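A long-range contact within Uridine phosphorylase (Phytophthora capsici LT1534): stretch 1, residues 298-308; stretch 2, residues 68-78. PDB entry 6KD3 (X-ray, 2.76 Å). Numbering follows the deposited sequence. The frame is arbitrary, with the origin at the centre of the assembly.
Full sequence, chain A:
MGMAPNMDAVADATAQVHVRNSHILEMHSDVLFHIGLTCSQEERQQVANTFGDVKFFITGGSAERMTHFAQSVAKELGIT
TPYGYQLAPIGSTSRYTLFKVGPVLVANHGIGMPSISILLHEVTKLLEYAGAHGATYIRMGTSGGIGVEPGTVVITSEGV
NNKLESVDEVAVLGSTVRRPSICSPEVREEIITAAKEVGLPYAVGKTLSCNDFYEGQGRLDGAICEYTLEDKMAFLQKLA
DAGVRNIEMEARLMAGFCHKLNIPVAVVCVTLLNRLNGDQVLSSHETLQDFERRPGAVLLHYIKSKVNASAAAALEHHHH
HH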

# COMPACT_ATOMS: atom_id res chain seq x y z
N VAL A 298 -9.65 -4.46 22.43
CA VAL A 298 -9.31 -3.36 23.32
C VAL A 298 -9.61 -2.01 22.69
O VAL A 298 -9.90 -1.05 23.41
CB VAL A 298 -7.84 -3.44 23.74
CG1 VAL A 298 -7.62 -2.56 24.93
N LEU A 299 -9.55 -1.89 21.34
CA LEU A 299 -9.94 -0.64 20.68
C LEU A 299 -11.45 -0.43 20.69
O LEU A 299 -11.91 0.72 20.74
CB LEU A 299 -9.45 -0.62 19.24
CG LEU A 299 -9.96 0.44 18.25
N LEU A 300 -12.23 -1.50 20.64
CA LEU A 300 -13.68 -1.33 20.59
C LEU A 300 -14.24 -1.00 21.96
O LEU A 300 -15.20 -0.23 22.06
CB LEU A 300 -14.33 -2.59 20.03
CG LEU A 300 -14.43 -3.81 20.92
N HIS A 301 -13.67 -1.57 23.04
CA HIS A 301 -14.13 -1.24 24.39
C HIS A 301 -13.56 0.09 24.86
O HIS A 301 -14.29 0.91 25.41
CB HIS A 301 -13.77 -2.35 25.37
CG HIS A 301 -14.17 -2.07 26.79
N TYR A 302 -12.25 0.32 24.63
CA TYR A 302 -11.69 1.67 24.73
C TYR A 302 -12.65 2.67 24.11
O TYR A 302 -12.88 3.76 24.65
CB TYR A 302 -10.33 1.76 24.01
CG TYR A 302 -10.03 3.13 23.40
N ILE A 303 -13.24 2.30 22.99
CA ILE A 303 -14.12 3.24 22.30
C ILE A 303 -15.45 3.36 23.03
O ILE A 303 -15.85 4.46 23.42
CB ILE A 303 -14.27 2.84 20.83
CG1 ILE A 303 -13.13 3.47 20.01
CG2 ILE A 303 -15.66 3.20 20.31
CD1 ILE A 303 -13.10 3.04 18.57
N LYS A 304 -16.14 2.22 23.24
CA LYS A 304 -17.42 2.24 23.94
C LYS A 304 -17.33 3.06 25.21
O LYS A 304 -18.28 3.77 25.58
CB LYS A 304 -17.87 0.82 24.26
CG LYS A 304 -18.72 0.67 25.52
CD LYS A 304 -19.53 -0.61 25.47
CE LYS A 304 -20.88 -0.46 26.14
NZ LYS A 304 -21.40 -1.76 26.64
N SER A 305 -16.16 3.01 25.86
CA SER A 305 -15.91 3.70 27.12
C SER A 305 -15.67 5.20 26.95
O SER A 305 -15.76 5.94 27.93
CB SER A 305 -14.72 3.05 27.84
OG SER A 305 -15.12 2.63 29.12
N LYS A 306 -15.35 5.65 25.74
CA LYS A 306 -15.40 7.07 25.40
C LYS A 306 -16.77 7.50 24.88
O LYS A 306 -17.07 8.70 24.84
CB LYS A 306 -14.38 7.39 24.32
CG LYS A 306 -12.96 7.08 24.65
CD LYS A 306 -12.09 7.96 23.76
CE LYS A 306 -12.37 9.43 23.98
NZ LYS A 306 -11.55 9.95 25.09
N VAL A 307 -17.58 6.54 24.43
CA VAL A 307 -18.96 6.83 24.06
C VAL A 307 -19.91 6.69 25.23
O VAL A 307 -20.97 7.34 25.24
CB VAL A 307 -19.38 5.92 22.90
CG2 VAL A 307 -18.34 6.00 21.78
N ASN A 308 -19.58 5.87 26.22
CA ASN A 308 -20.36 5.87 27.46
C ASN A 308 -20.21 7.19 28.20
O ASN A 308 -21.21 7.81 28.57
CB ASN A 308 -19.94 4.69 28.35
CG ASN A 308 -20.60 3.37 27.94
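Stretch 2 68-78: HFAQSVAKELG

Stretch 2 packs on stretch 1 as one helix against another, although the touching residues lie at least 224 positions apart in the sequence. Stretch 1 is helical from V298 onward, continuing a helix that begins earlier in the chain. Residues 68-77 of stretch 2 likewise continue a helix begun upstream. The two run in broadly the same N-to-C direction, with a crossing angle of -38° and a closest approach between axes of 9.3 Å. The register is marked by two pairs of backbone positions one helical turn apart: L300 CA lies 5.3 Å from V73 CA, and K304 CA lies 5.7 Å from L77 CA. Together the stretches bury 478 Å², counting both sides.

Within stretch 2 the helix is held by backbone hydrogen bonds such as V73 N to F69 O (2.8 Å) and S72 N to H68 O (2.8 Å), with several weak ones toward its C-terminal end. G78 then leaves the helical region with a positive phi of 97°. At these backbone angles a CB would be jammed against the carbonyl oxygen of L77, so the position calls for glycine irrespective of the helix opposite; G78 itself makes no contact with stretch 1.

Apolar packing accounts for most of the contact. The CA-to-CB bond of F69 (chi1 in the t well) points toward stretch 1, and its ring meets three residues there. L300 CB approaches F69 CE1 at 3.8 Å and I303 CD1 approaches F69 CZ at 4.0 Å, both at the edge of the ring near its plane, while L299 CG lies 3.9 Å from F69 CZ. One turn further along, V73 continues the apolar row: V73 CG2 is 3.6 Å from I303 CG2 and 4.4 Å from L300 CB. L300 thus packs against successive turns of stretch 2, and its contacts extend to E76, where L300 CG comes within 3.9 Å of E76 CG, the aliphatic part of the glutamate. At the C-terminal end, L77 has its CA-to-CB bond pointing sideways, yet the end of its side chain comes nearer, and L77 CD2 reaches V307 CB at 3.6 Å. The tips of L299 and L300 and one methyl of V307 are not modelled, so the distances refer only to the atoms present.

The polar component is confined to K304 and E76 and is loose. The K304 side chain passes close to E76, bringing K304 CE to 3.1 Å from the carbonyl E76 O. Its amine is also near that oxygen, with K304 NZ to E76 O at 3.4 Å, but the angle is too poor for a hydrogen bond. The opposite charges lie close without forming a salt bridge: K304 NZ is 4.4 Å from E76 OE1, whereas the methylene K304 CD is nearer to E76 OE1, at 3.7 Å. No hydrogen bond joins the two stretches among the modelled atoms, and the direct contact between them is chiefly side-chain packing.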

# COMPACT_ATOMS: atom_id res chain seq x y z
N HIS A 68 -15.29 -6.22 9.89
CA HIS A 68 -15.65 -6.92 11.13
C HIS A 68 -15.71 -5.95 12.29
O HIS A 68 -16.72 -5.89 13.02
CB HIS A 68 -14.65 -8.04 11.42
N PHE A 69 -14.65 -5.16 12.48
CA PHE A 69 -14.62 -4.23 13.60
C PHE A 69 -15.70 -3.16 13.47
O PHE A 69 -16.20 -2.67 14.49
CB PHE A 69 -13.22 -3.59 13.71
CG PHE A 69 -13.19 -2.34 14.53
CD1 PHE A 69 -13.62 -2.33 15.84
CD2 PHE A 69 -12.73 -1.16 13.98
CE1 PHE A 69 -13.59 -1.18 16.58
CE2 PHE A 69 -12.70 0.00 14.72
CZ PHE A 69 -13.13 -0.01 16.01
N ALA A 70 -16.11 -2.80 12.25
CA ALA A 70 -17.26 -1.93 12.09
C ALA A 70 -18.56 -2.65 12.46
O ALA A 70 -19.59 -1.99 12.66
CB ALA A 70 -17.33 -1.38 10.66
N GLN A 71 -18.54 -3.98 12.55
CA GLN A 71 -19.69 -4.67 13.10
C GLN A 71 -19.57 -4.81 14.61
O GLN A 71 -20.58 -4.74 15.33
CB GLN A 71 -19.86 -6.05 12.45
CG GLN A 71 -20.55 -6.00 11.07
N SER A 72 -18.35 -4.98 15.12
CA SER A 72 -18.15 -5.16 16.56
C SER A 72 -18.35 -3.86 17.32
O SER A 72 -19.08 -3.81 18.32
CB SER A 72 -16.75 -5.72 16.83
OG SER A 72 -16.77 -6.50 18.00
N VAL A 73 -17.72 -2.78 16.85
CA VAL A 73 -17.92 -1.47 17.46
C VAL A 73 -19.32 -0.92 17.21
O VAL A 73 -19.69 0.11 17.79
CB VAL A 73 -16.86 -0.48 16.96
CG1 VAL A 73 -17.29 0.09 15.65
CG2 VAL A 73 -16.60 0.60 18.00
N ALA A 74 -20.11 -1.57 16.35
CA ALA A 74 -21.54 -1.32 16.32
C ALA A 74 -22.24 -2.13 17.40
O ALA A 74 -23.27 -1.70 17.92
CB ALA A 74 -22.12 -1.68 14.95
N LYS A 75 -21.68 -3.29 17.73
CA LYS A 75 -22.26 -4.11 18.78
C LYS A 75 -22.06 -3.50 20.16
O LYS A 75 -22.91 -3.70 21.04
CB LYS A 75 -21.65 -5.51 18.72
N GLU A 76 -20.99 -2.74 20.37
CA GLU A 76 -20.67 -2.35 21.74
C GLU A 76 -21.54 -1.20 22.22
O GLU A 76 -22.07 -1.26 23.34
CB GLU A 76 -19.18 -2.01 21.88
CG GLU A 76 -18.23 -3.23 21.72
CD GLU A 76 -18.24 -4.24 22.89
OE1 GLU A 76 -18.43 -3.86 24.08
OE2 GLU A 76 -18.06 -5.45 22.59
N LEU A 77 -21.72 -0.16 21.39
CA LEU A 77 -22.51 1.01 21.77
C LEU A 77 -24.01 0.82 21.54
O LEU A 77 -24.81 1.58 22.10
CB LEU A 77 -22.03 2.26 21.01
CG LEU A 77 -22.76 3.58 21.35
CD1 LEU A 77 -22.92 3.70 22.84
CD2 LEU A 77 -22.03 4.80 20.79
N GLY A 78 -24.41 -0.17 20.77
CA GLY A 78 -25.83 -0.41 20.59
C GLY A 78 -26.42 0.20 19.34
O GLY A 78 -27.64 0.38 19.27